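Translation initiation factor eIF2b-like protein,Translation initiation factor eIF2b-like protein (Chaetomium thermophilum, PDB 5DBO) forms the beta subunit of the decameric translation initiation factor eIF2B and probably takes part in guanine nucleotide exchange on eIF2. Local coordinates at residues Ile213-Gly218 with Arg232-Ala237; Val245-Leu250 with Gln260-Leu265; Lys299-Asn304 with His396-Ile401; Gly306-Ser311 with Thr373-Ile378. All coordinates share one frame; numbering follows the deposited sequence.

Contact 1 of 4, residues Ile213-Gly218 with Arg232-Ala237; sequences IQIHPG and RFLVKA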
loop_
_atom_site.group_PDB
_atom_site.type_symbol
_atom_site.label_atom_id
_atom_site.label_comp_id
_atom_site.label_asym_id
_atom_site.label_seq_id
_atom_site.Cartn_x
_atom_site.Cartn_y
_atom_site.Cartn_z
ATOM N N ILE B 213 0.347 15.706 14.228
ATOM C CA ILE B 213 -0.651 15.751 13.167
ATOM C C ILE B 213 -0.361 14.732 12.075
ATOM O O ILE B 213 -1.268 14.028 11.631
ATOM C CB ILE B 213 -0.736 17.147 12.530
ATOM C CG1 ILE B 213 -1.067 18.194 13.597
ATOM C CG2 ILE B 213 -1.771 17.158 11.415
ATOM C CD1 ILE B 213 -1.090 19.616 13.079
ATOM N N GLN B 214 0.896 14.637 11.648
ATOM C CA GLN B 214 1.224 13.717 10.554
ATOM C C GLN B 214 1.252 12.238 10.965
ATOM O O GLN B 214 0.981 11.366 10.143
ATOM C CB GLN B 214 2.560 14.106 9.911
ATOM C CG GLN B 214 2.450 15.244 8.897
ATOM C CD GLN B 214 1.530 14.912 7.724
ATOM O OE1 GLN B 214 1.377 13.748 7.346
ATOM N NE2 GLN B 214 0.909 15.938 7.149
ATOM N N ILE B 215 1.572 11.953 12.224
ATOM C CA ILE B 215 1.616 10.571 12.711
ATOM C C ILE B 215 0.382 10.227 13.556
ATOM O O ILE B 215 -0.022 10.989 14.440
ATOM C CB ILE B 215 2.898 10.301 13.530
ATOM C CG1 ILE B 215 4.130 10.354 12.623
ATOM C CG2 ILE B 215 2.834 8.945 14.212
ATOM C CD1 ILE B 215 5.450 10.193 13.376
ATOM N N HIS B 216 -0.212 9.072 13.267
ATOM C CA HIS B 216 -1.455 8.649 13.907
ATOM C C HIS B 216 -1.226 7.497 14.882
ATOM O O HIS B 216 -0.174 6.864 14.846
ATOM C CB HIS B 216 -2.472 8.241 12.835
ATOM C CG HIS B 216 -2.531 9.181 11.670
ATOM N ND1 HIS B 216 -2.307 10.533 11.794
ATOM C CD2 HIS B 216 -2.784 8.959 10.358
ATOM C CE1 HIS B 216 -2.419 11.107 10.607
ATOM N NE2 HIS B 216 -2.709 10.173 9.722
ATOM N N PRO B 217 -2.196 7.243 15.782
ATOM C CA PRO B 217 -2.073 6.079 16.664
ATOM C C PRO B 217 -2.051 4.783 15.871
ATOM O O PRO B 217 -2.878 4.601 14.974
ATOM C CB PRO B 217 -3.337 6.159 17.529
ATOM C CG PRO B 217 -3.695 7.599 17.523
ATOM C CD PRO B 217 -3.379 8.052 16.129
ATOM N N GLY B 218 -1.112 3.899 16.190
ATOM C CA GLY B 218 -1.027 2.612 15.524
ATOM C C GLY B 218 -0.338 2.673 14.176
ATOM O O GLY B 218 -0.311 1.691 13.442
ATOM N N ARG B 232 14.000 14.145 16.514
ATOM C CA ARG B 232 13.112 14.833 17.451
ATOM C C ARG B 232 11.703 14.883 16.883
ATOM O O ARG B 232 10.730 14.981 17.640
ATOM C CB ARG B 232 13.539 16.258 17.812
ATOM C CG ARG B 232 12.915 16.629 19.168
ATOM C CD ARG B 232 13.269 17.988 19.717
ATOM N NE ARG B 232 14.576 18.480 19.313
ATOM C CZ ARG B 232 15.099 19.607 19.781
ATOM N NH1 ARG B 232 14.415 20.333 20.656
ATOM N NH2 ARG B 232 16.294 20.013 19.374
ATOM N N PHE B 233 11.587 14.796 15.560
ATOM C CA PHE B 233 10.267 14.670 14.960
ATOM C C PHE B 233 9.579 13.460 15.585
ATOM O O PHE B 233 8.459 13.556 16.100
ATOM C CB PHE B 233 10.377 14.518 13.441
ATOM C CG PHE B 233 9.056 14.545 12.725
ATOM C CD1 PHE B 233 8.520 15.742 12.288
ATOM C CD2 PHE B 233 8.357 13.377 12.483
ATOM C CE1 PHE B 233 7.313 15.774 11.625
ATOM C CE2 PHE B 233 7.143 13.405 11.824
ATOM C CZ PHE B 233 6.623 14.602 11.392
ATOM N N LEU B 234 10.300 12.343 15.590
ATOM C CA LEU B 234 9.820 11.081 16.140
ATOM C C LEU B 234 9.656 11.098 17.660
ATOM O O LEU B 234 8.730 10.488 18.190
ATOM C CB LEU B 234 10.776 9.958 15.745
ATOM C CG LEU B 234 10.734 9.621 14.255
ATOM C CD1 LEU B 234 11.747 8.544 13.904
ATOM C CD2 LEU B 234 9.325 9.205 13.853
ATOM N N VAL B 235 10.559 11.784 18.357
ATOM C CA VAL B 235 10.503 11.842 19.812
ATOM C C VAL B 235 9.292 12.638 20.290
ATOM O O VAL B 235 8.619 12.233 21.243
ATOM C CB VAL B 235 11.791 12.441 20.424
ATOM C CG1 VAL B 235 11.581 12.766 21.893
ATOM C CG2 VAL B 235 12.951 11.470 20.283
ATOM N N LYS B 236 8.981 13.749 19.627
ATOM C CA LYS B 236 7.854 14.541 20.105
ATOM C C LYS B 236 6.571 14.018 19.471
ATOM O O LYS B 236 5.472 14.255 19.975
ATOM C CB LYS B 236 8.057 16.035 19.803
ATOM C CG LYS B 236 6.771 16.861 19.793
ATOM C CD LYS B 236 6.867 18.098 20.687
ATOM C CE LYS B 236 5.510 18.793 20.792
ATOM N NZ LYS B 236 5.546 19.996 21.671
ATOM N N ALA B 237 6.718 13.200 18.433
ATOM C CA ALA B 237 5.600 12.393 17.965
ATOM C C ALA B 237 5.235 11.359 19.023
ATOM O O ALA B 237 4.061 11.107 19.293
ATOM C CB ALA B 237 5.939 11.718 16.656
#

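Contact 2 of 4, residues Val245-Leu250 with Gln260-Leu265; sequences VILASL and QPYAAL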
loop_
_atom_site.group_PDB
_atom_site.type_symbol
_atom_site.label_atom_id
_atom_site.label_comp_id
_atom_site.label_asym_id
_atom_site.label_seq_id
_atom_site.Cartn_x
_atom_site.Cartn_y
_atom_site.Cartn_z
ATOM N N VAL B 245 8.157 2.467 14.971
ATOM C CA VAL B 245 9.164 2.987 14.054
ATOM C C VAL B 245 10.027 1.865 13.499
ATOM O O VAL B 245 10.532 1.028 14.240
ATOM C CB VAL B 245 10.081 4.030 14.724
ATOM C CG1 VAL B 245 11.247 4.386 13.804
ATOM C CG2 VAL B 245 9.295 5.270 15.081
ATOM N N ILE B 246 10.201 1.863 12.185
ATOM C CA ILE B 246 11.081 0.909 11.534
ATOM C C ILE B 246 12.334 1.610 11.011
ATOM O O ILE B 246 12.264 2.496 10.159
ATOM C CB ILE B 246 10.351 0.180 10.400
ATOM C CG1 ILE B 246 9.155 -0.573 10.983
ATOM C CG2 ILE B 246 11.287 -0.778 9.683
ATOM C CD1 ILE B 246 8.380 -1.361 9.977
ATOM N N LEU B 247 13.480 1.225 11.561
ATOM C CA LEU B 247 14.743 1.889 11.256
ATOM C C LEU B 247 15.513 1.154 10.182
ATOM O O LEU B 247 15.894 -0.001 10.358
ATOM C CB LEU B 247 15.607 2.014 12.512
ATOM C CG LEU B 247 14.986 2.854 13.625
ATOM C CD1 LEU B 247 15.843 2.809 14.874
ATOM C CD2 LEU B 247 14.810 4.277 13.143
ATOM N N ALA B 248 15.735 1.831 9.065
ATOM C CA ALA B 248 16.481 1.251 7.958
ATOM C C ALA B 248 17.780 2.013 7.743
ATOM O O ALA B 248 17.804 3.238 7.782
ATOM C CB ALA B 248 15.638 1.249 6.683
ATOM N N SER B 249 18.864 1.275 7.545
ATOM C CA SER B 249 20.149 1.880 7.229
ATOM C C SER B 249 20.730 1.232 5.968
ATOM O O SER B 249 20.498 0.050 5.693
ATOM C CB SER B 249 21.113 1.757 8.415
ATOM O OG SER B 249 21.094 0.453 8.972
ATOM N N LEU B 250 21.475 2.023 5.203
ATOM C CA LEU B 250 22.014 1.598 3.914
ATOM C C LEU B 250 23.081 0.504 4.051
ATOM O O LEU B 250 23.057 -0.486 3.322
ATOM C CB LEU B 250 22.552 2.829 3.168
ATOM C CG LEU B 250 23.156 2.772 1.756
ATOM C CD1 LEU B 250 24.578 2.254 1.701
ATOM C CD2 LEU B 250 22.233 2.031 0.780
ATOM N N GLN B 260 25.333 -2.039 17.416
ATOM C CA GLN B 260 24.302 -1.848 16.398
ATOM C C GLN B 260 23.684 -0.446 16.573
ATOM O O GLN B 260 23.699 0.097 17.674
ATOM C CB GLN B 260 23.243 -2.975 16.454
ATOM C CG GLN B 260 22.445 -3.183 17.752
ATOM C CD GLN B 260 23.278 -3.517 18.986
ATOM O OE1 GLN B 260 24.484 -3.763 18.907
ATOM N NE2 GLN B 260 22.619 -3.547 20.137
ATOM N N PRO B 261 23.095 0.126 15.504
ATOM C CA PRO B 261 22.856 1.577 15.470
ATOM C C PRO B 261 21.552 2.101 16.072
ATOM O O PRO B 261 20.620 1.344 16.353
ATOM C CB PRO B 261 22.885 1.889 13.974
ATOM C CG PRO B 261 22.414 0.642 13.310
ATOM C CD PRO B 261 22.658 -0.520 14.251
ATOM N N TYR B 262 21.546 3.414 16.304
ATOM C CA TYR B 262 20.394 4.161 16.811
ATOM C C TYR B 262 19.961 3.697 18.194
ATOM O O TYR B 262 18.784 3.773 18.538
ATOM C CB TYR B 262 19.204 4.055 15.844
ATOM C CG TYR B 262 19.556 4.228 14.388
ATOM C CD1 TYR B 262 19.939 5.465 13.887
ATOM C CD2 TYR B 262 19.510 3.154 13.511
ATOM C CE1 TYR B 262 20.262 5.628 12.552
ATOM C CE2 TYR B 262 19.834 3.306 12.177
ATOM C CZ TYR B 262 20.208 4.545 11.702
ATOM O OH TYR B 262 20.531 4.699 10.373
ATOM N N ALA B 263 20.921 3.247 18.994
ATOM C CA ALA B 263 20.622 2.738 20.326
ATOM C C ALA B 263 19.973 3.833 21.168
ATOM O O ALA B 263 18.977 3.598 21.868
ATOM C CB ALA B 263 21.886 2.216 20.993
ATOM N N ALA B 264 20.538 5.034 21.082
ATOM C CA ALA B 264 20.017 6.180 21.814
ATOM C C ALA B 264 18.599 6.504 21.359
ATOM O O ALA B 264 17.687 6.649 22.180
ATOM C CB ALA B 264 20.919 7.381 21.624
ATOM N N LEU B 265 18.409 6.565 20.045
ATOM C CA LEU B 265 17.100 6.869 19.482
ATOM C C LEU B 265 16.110 5.787 19.900
ATOM O O LEU B 265 14.974 6.076 20.268
ATOM C CB LEU B 265 17.163 6.974 17.960
ATOM C CG LEU B 265 15.780 7.045 17.315
ATOM C CD1 LEU B 265 15.064 8.298 17.801
ATOM C CD2 LEU B 265 15.837 6.997 15.789
#

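Contact 3 of 4, residues Lys299-Asn304 with His396-Ile401; sequences KAVYQN and HHLGGI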
loop_
_atom_site.group_PDB
_atom_site.type_symbol
_atom_site.label_atom_id
_atom_site.label_comp_id
_atom_site.label_asym_id
_atom_site.label_seq_id
_atom_site.Cartn_x
_atom_site.Cartn_y
_atom_site.Cartn_z
ATOM N N LYS B 299 18.899 16.943 2.635
ATOM C CA LYS B 299 20.042 17.843 2.694
ATOM C C LYS B 299 19.765 19.122 1.911
ATOM O O LYS B 299 20.313 20.186 2.207
ATOM C CB LYS B 299 21.295 17.160 2.136
ATOM C CG LYS B 299 21.595 15.788 2.724
ATOM C CD LYS B 299 23.017 15.352 2.396
ATOM C CE LYS B 299 23.502 14.268 3.348
ATOM N NZ LYS B 299 23.524 14.726 4.773
ATOM N N ALA B 300 18.913 19.005 0.902
ATOM C CA ALA B 300 18.582 20.128 0.034
ATOM C C ALA B 300 17.262 19.900 -0.696
ATOM O O ALA B 300 16.874 18.763 -0.966
ATOM C CB ALA B 300 19.703 20.361 -0.975
ATOM N N VAL B 301 16.579 20.991 -1.016
ATOM C CA VAL B 301 15.365 20.935 -1.817
ATOM C C VAL B 301 15.509 21.900 -2.988
ATOM O O VAL B 301 15.832 23.073 -2.796
ATOM C CB VAL B 301 14.122 21.308 -0.997
ATOM C CG1 VAL B 301 12.880 21.243 -1.865
ATOM C CG2 VAL B 301 13.985 20.393 0.202
ATOM N N TYR B 302 15.266 21.423 -4.200
ATOM C CA TYR B 302 15.450 22.274 -5.369
ATOM C C TYR B 302 14.138 22.890 -5.822
ATOM O O TYR B 302 13.070 22.548 -5.308
ATOM C CB TYR B 302 16.094 21.487 -6.505
ATOM C CG TYR B 302 17.441 20.937 -6.127
ATOM C CD1 TYR B 302 17.581 19.635 -5.664
ATOM C CD2 TYR B 302 18.573 21.735 -6.189
ATOM C CE1 TYR B 302 18.815 19.137 -5.300
ATOM C CE2 TYR B 302 19.811 21.248 -5.831
ATOM C CZ TYR B 302 19.928 19.948 -5.385
ATOM O OH TYR B 302 21.163 19.461 -5.022
ATOM N N GLN B 303 14.232 23.818 -6.768
ATOM C CA GLN B 303 13.057 24.541 -7.232
ATOM C C GLN B 303 12.048 23.585 -7.865
ATOM O O GLN B 303 10.844 23.760 -7.701
ATOM C CB GLN B 303 13.442 25.657 -8.204
ATOM C CG GLN B 303 12.440 26.810 -8.168
ATOM C CD GLN B 303 12.209 27.476 -9.509
ATOM O OE1 GLN B 303 12.855 27.148 -10.503
ATOM N NE2 GLN B 303 11.295 28.443 -9.532
ATOM N N ASN B 304 12.540 22.596 -8.612
ATOM C CA ASN B 304 11.677 21.619 -9.286
ATOM C C ASN B 304 10.972 20.655 -8.335
ATOM O O ASN B 304 10.059 19.942 -8.739
ATOM C CB ASN B 304 12.481 20.797 -10.289
ATOM C CG ASN B 304 13.487 19.891 -9.621
ATOM O OD1 ASN B 304 13.887 20.119 -8.479
ATOM N ND2 ASN B 304 13.901 18.851 -10.332
ATOM N N HIS B 396 4.168 23.209 -6.257
ATOM C CA HIS B 396 3.904 24.500 -6.897
ATOM C C HIS B 396 4.276 25.671 -5.992
ATOM O O HIS B 396 4.753 26.706 -6.461
ATOM C CB HIS B 396 2.434 24.599 -7.307
ATOM N N HIS B 397 4.051 25.490 -4.696
ATOM C CA HIS B 397 4.322 26.513 -3.692
ATOM C C HIS B 397 5.819 26.721 -3.449
ATOM O O HIS B 397 6.227 27.767 -2.942
ATOM C CB HIS B 397 3.626 26.164 -2.373
ATOM N N LEU B 398 6.630 25.720 -3.791
ATOM C CA LEU B 398 8.074 25.791 -3.547
ATOM C C LEU B 398 8.762 26.981 -4.217
ATOM O O LEU B 398 9.542 27.691 -3.572
ATOM C CB LEU B 398 8.757 24.503 -4.013
ATOM C CG LEU B 398 8.321 23.195 -3.358
ATOM C CD1 LEU B 398 9.218 22.065 -3.821
ATOM C CD2 LEU B 398 8.333 23.322 -1.852
ATOM N N GLY B 399 8.438 27.221 -5.486
ATOM C CA GLY B 399 9.082 28.271 -6.258
ATOM C C GLY B 399 9.001 29.610 -5.555
ATOM O O GLY B 399 9.946 30.397 -5.584
ATOM N N GLY B 400 7.861 29.870 -4.927
ATOM C CA GLY B 400 7.668 31.092 -4.175
ATOM C C GLY B 400 8.604 31.237 -2.987
ATOM O O GLY B 400 9.248 32.278 -2.826
ATOM N N ILE B 401 8.745 30.182 -2.186
ATOM C CA ILE B 401 9.457 30.334 -0.920
ATOM C C ILE B 401 10.961 30.441 -1.144
ATOM O O ILE B 401 11.663 31.135 -0.398
ATOM C CB ILE B 401 9.143 29.141 0.035
ATOM C CG1 ILE B 401 9.589 29.423 1.471
ATOM C CG2 ILE B 401 9.761 27.841 -0.467
ATOM C CD1 ILE B 401 9.348 28.243 2.402
#

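Contact 4 of 4, residues Gly306-Ser311 with Thr373-Ile378; sequences GLLVDS and TTTDYI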
loop_
_atom_site.group_PDB
_atom_site.type_symbol
_atom_site.label_atom_id
_atom_site.label_comp_id
_atom_site.label_asym_id
_atom_site.label_seq_id
_atom_site.Cartn_x
_atom_site.Cartn_y
_atom_site.Cartn_z
ATOM N N GLY B 306 12.906 18.503 -6.421
ATOM C CA GLY B 306 13.858 17.430 -6.209
ATOM C C GLY B 306 14.558 17.510 -4.868
ATOM O O GLY B 306 14.730 18.597 -4.313
ATOM N N LEU B 307 14.979 16.359 -4.352
ATOM C CA LEU B 307 15.670 16.309 -3.068
ATOM C C LEU B 307 17.089 15.780 -3.196
ATOM O O LEU B 307 17.367 14.892 -4.003
ATOM C CB LEU B 307 14.912 15.437 -2.074
ATOM C CG LEU B 307 13.470 15.784 -1.724
ATOM C CD1 LEU B 307 12.998 14.843 -0.640
ATOM C CD2 LEU B 307 13.343 17.211 -1.262
ATOM N N LEU B 308 17.984 16.324 -2.379
ATOM C CA LEU B 308 19.289 15.719 -2.177
ATOM C C LEU B 308 19.261 15.061 -0.809
ATOM O O LEU B 308 19.047 15.731 0.203
ATOM C CB LEU B 308 20.410 16.753 -2.270
ATOM C CG LEU B 308 21.828 16.186 -2.312
ATOM C CD1 LEU B 308 21.964 15.266 -3.503
ATOM C CD2 LEU B 308 22.848 17.302 -2.413
ATOM N N VAL B 309 19.449 13.746 -0.779
ATOM C CA VAL B 309 19.306 12.998 0.462
ATOM C C VAL B 309 20.535 12.141 0.717
ATOM O O VAL B 309 21.477 12.129 -0.081
ATOM C CB VAL B 309 18.066 12.089 0.432
ATOM C CG1 VAL B 309 16.795 12.919 0.385
ATOM C CG2 VAL B 309 18.130 11.157 -0.769
ATOM N N ASP B 310 20.528 11.431 1.840
ATOM C CA ASP B 310 21.583 10.472 2.125
ATOM C C ASP B 310 21.435 9.303 1.159
ATOM O O ASP B 310 20.343 9.048 0.649
ATOM C CB ASP B 310 21.521 9.994 3.579
ATOM C CG ASP B 310 21.293 11.130 4.559
ATOM O OD1 ASP B 310 22.267 11.845 4.884
ATOM O OD2 ASP B 310 20.140 11.307 5.006
ATOM N N SER B 311 22.531 8.597 0.904
ATOM C CA SER B 311 22.504 7.505 -0.056
ATOM C C SER B 311 21.612 6.357 0.422
ATOM O O SER B 311 21.684 5.927 1.572
ATOM C CB SER B 311 23.922 7.003 -0.325
ATOM O OG SER B 311 23.940 6.098 -1.415
ATOM N N THR B 373 29.145 7.356 -3.966
ATOM C CA THR B 373 28.536 8.656 -3.713
ATOM C C THR B 373 27.726 8.654 -2.409
ATOM O O THR B 373 26.826 7.836 -2.210
ATOM C CB THR B 373 27.650 9.098 -4.909
ATOM O OG1 THR B 373 27.028 10.356 -4.615
ATOM C CG2 THR B 373 26.579 8.053 -5.232
ATOM N N THR B 374 28.094 9.561 -1.509
ATOM C CA THR B 374 27.463 9.703 -0.194
ATOM C C THR B 374 26.022 10.214 -0.222
ATOM O O THR B 374 25.267 10.001 0.731
ATOM C CB THR B 374 28.279 10.637 0.707
ATOM O OG1 THR B 374 28.412 11.917 0.076
ATOM C CG2 THR B 374 29.661 10.052 0.956
ATOM N N THR B 375 25.653 10.915 -1.291
ATOM C CA THR B 375 24.307 11.469 -1.420
ATOM C C THR B 375 23.602 10.991 -2.681
ATOM O O THR B 375 24.241 10.663 -3.678
ATOM C CB THR B 375 24.327 13.005 -1.450
ATOM O OG1 THR B 375 25.035 13.446 -2.617
ATOM C CG2 THR B 375 25.001 13.557 -0.214
ATOM N N ASP B 376 22.276 10.970 -2.624
ATOM C CA ASP B 376 21.454 10.569 -3.757
ATOM C C ASP B 376 20.456 11.646 -4.133
ATOM O O ASP B 376 20.127 12.514 -3.321
ATOM C CB ASP B 376 20.699 9.270 -3.460
ATOM C CG ASP B 376 21.589 8.048 -3.505
ATOM O OD1 ASP B 376 22.768 8.171 -3.905
ATOM O OD2 ASP B 376 21.097 6.957 -3.151
ATOM N N TYR B 377 19.996 11.601 -5.379
ATOM C CA TYR B 377 18.968 12.525 -5.830
ATOM C C TYR B 377 17.626 11.812 -5.914
ATOM O O TYR B 377 17.534 10.678 -6.381
ATOM C CB TYR B 377 19.335 13.146 -7.179
ATOM C CG TYR B 377 18.215 13.949 -7.808
ATOM C CD1 TYR B 377 17.961 15.254 -7.406
ATOM C CD2 TYR B 377 17.438 13.417 -8.823
ATOM C CE1 TYR B 377 16.943 15.997 -7.980
ATOM C CE2 TYR B 377 16.420 14.153 -9.407
ATOM C CZ TYR B 377 16.177 15.442 -8.980
ATOM O OH TYR B 377 15.165 16.176 -9.558
ATOM N N ILE B 378 16.590 12.479 -5.428
ATOM C CA ILE B 378 15.230 11.979 -5.534
ATOM C C ILE B 378 14.394 12.937 -6.368
ATOM O O ILE B 378 14.198 14.087 -5.977
ATOM C CB ILE B 378 14.576 11.798 -4.149
ATOM C CG1 ILE B 378 15.338 10.758 -3.332
ATOM C CG2 ILE B 378 13.124 11.384 -4.292
ATOM C CD1 ILE B 378 14.676 10.422 -2.010
#

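Contact 1 of 4, residues Ile213-Gly218 with Arg232-Ala237
Ile215 meets helix 228-240 through one methyl group, CD1, which touches three residues of its successive turns. CD1 lies 3.7 Å from Ala237 CB, 3.9 Å from Phe233 CE2 and 4.0 Å from Leu234 CD2, so the three closest approaches all converge on this one methyl. The torsions account for this reach: CG1 stands beside the backbone N (chi1 -68°), and CD1 continues the extended chain (chi2 176°). Phe233 is the second large contributor. Its CG is anti to the backbone N (chi1 -173°), and CE2 meets Ile215 CD1 at an oblique angle to the ring, the two side chains crossing obliquely, while Gln214 CB sits at the ring edge, 4.4 Å from Phe233 CZ. Ala237, one turn after Phe233, adds CB from the helix surface itself; its backbone N bonds to Phe233 O at 2.9 Å, as expected for residues one turn apart, which lie on the same side of the helix. No hydrogen bond joins the segments; the contact is apolar and buried. Polar groups of the backbone are engaged elsewhere, with Ile215 O bonded to Arg241 NE and Gln214 O to Lys293 NZ. Phe233 also touches Ile295 and Leu330 of the central sheet. Ile215 is the first residue to leave the helical conformation after helix 211-214, in the run that leads into strand 220-224. The arrangement thus packs the entrance to the first strand of a Rossmann-like domain against the helix of its first beta-alpha-beta unit, strand 220-224, helix 228-240 and strand 244-248.

Contact 2 of 4, residues Val245-Leu250 with Gln260-Leu265
Leu247 and Tyr262 form the tight part of this contact, each burying about twice as much surface as any other residue in it. Leu247 CD1 is 3.7 Å from Tyr262 CB and 3.9 Å from Tyr262 CD2, and the two side chains slide past each other in opposite directions. The methyl approaches the start of the Tyr262 side chain obliquely to the ring. Leu247 CG is anti to the carbonyl carbon, beside the backbone N (chi1 -62°), and the fork below it serves two partners: CD1 goes to Tyr262, whereas CD2 meets Leu265 CD2 at 3.9 Å. Leu265 thereby carries the apolar patch into the first turn of helix 263-271.

The far end of the tyrosine is also closely approached. Ser249 CB sits at the ring edge, 3.6 Å from Tyr262 OH, and Ala248 O is 4.0 Å from that hydroxyl oxygen; neither pair is a hydrogen bond, and none is found between the segments. The loose, outer side belongs to the neighbours of Tyr262: Gln260 is poorly ordered, Pro261 adds little, Ala263 points away from the strand and Ala264 is exposed. Tyr262, itself partly exposed, occupies the N-cap position, with a positive phi of 62° where the chain turns into the helix.

Strand 244-248 runs between strands 220-224 and 275-279 in the parallel sheet, and helix 263-271 connects it to the latter. Leu247 and Tyr262 both touch Asn278 of strand 275-279 and Pro226 beyond strand 220-224, placing the contact inside a beta-alpha-beta unit.

Contact 3 of 4, residues Lys299-Asn304 with His396-Ile401
Helix 395-405, the last helix modelled in the chain, lays Leu398 and Gly399 against Val301, Tyr302 and Gln303, which lead out of short strand 300-301. Leu398 buries the most surface. Its CG is anti to the carbonyl carbon (chi1 -60°), and CD1 lies 4.2 Å from Val301 CG1 and 4.2 Å from Tyr302 O, while Leu398 CB rests 4.3 Å from Gln303 O. Val301 CG1 and Leu398 CD1 pack as apolar groups, and the two carbonyl oxygens are merely near neighbours; no hydrogen bond crosses the contact. Strand 300-301 belongs to a three-stranded antiparallel sheet in which it pairs with strand 307-310, and a classic beta bulge places Lys299 and Ala300 together opposite Leu308. On its other side, Val301 forms backbone hydrogen bonds with Lys335 and Cys337, and both Val301 and Leu398 touch Tyr386 of strand 385-387. Further along, the backbones come closest where Gln303 CA and the CA of Gly399, itself poorly ordered, are 5.5 Å apart. There Gln303, with CG anti to the backbone N (chi1 -152°), brings that CG to within 4.1 Å of Gly399 CA.

Contact 4 of 4, residues Gly306-Ser311 with Thr373-Ile378
Gly306 lies just before the strand pairing, with its CA 3.8 Å from Tyr377 OH and also close to Ile378 O. That hydroxyl is bonded to Asn304 ND2, whose OD1 in turn holds Gly306 N. Leu307 and Ile378 form an antiparallel hydrogen-bonded pair, each N to the other's O at 2.9 Å, and their CB atoms face each other at 4.2 Å. Leu308, paired without hydrogen bonds to Tyr377, turns to the other side of the sheet. Its CG, anti to the backbone N (chi1 -170°), comes 4.1 Å from Thr375 CB, and its CD1 is 3.7 Å from Thr375 OG1. Val309 pairs with Asp376 through two further backbone bonds; in the one from Asp376 N to Val309 O the donor stands 38° above the carbonyl plane. Val309 CG2 meets Ile378 CD1 at 3.7 Å, the side chains crossing at about a right angle on the face that also carries Leu307. Asp310 and Thr375 diverge, and the carboxylate of Asp310 forms a salt bridge with Lys299. Finally, Ser311 N makes a weak bond to Thr374 O (3.1 Å). Its OG lies 3.4 Å from Asp376 OD2 and about as far from OD1, weak contacts at best; Asp376 OD2 is also bonded to Gly312 N and to the backbone of a chain of another protein. Leu307, Val309 and Ile378 share Phe296 of the large sheet, and Ile378 reaches helix 313-322. With axes at 142°, these strands are a twisted antiparallel pair, the central and outer strands of a small three-stranded sheet.

In the fold
Contacts 1 and 2 follow each other along the chain in the Rossmann-like part, with centres 16 Å apart, and meet where Leu234 CD2 is 4.1 Å from Val245 CG2. Contacts 3 and 4 share the antiparallel sheet: contact 4 is nested in the loop that contact 3 closes, and Val301 CG2 packs 3.6 Å from Leu307 CD2 while Lys299 CD lies 3.7 Å from Thr375 CG2. The two pairs are joined at contacts 2 and 4, where Leu250 CG is 3.5 Å from Ser311 O. Contacts 1 and 3 do not touch; their nearest atoms are about 14 Å apart. Contacts 1, 2 and 4 each also reach a chain of another protein in the tetramer.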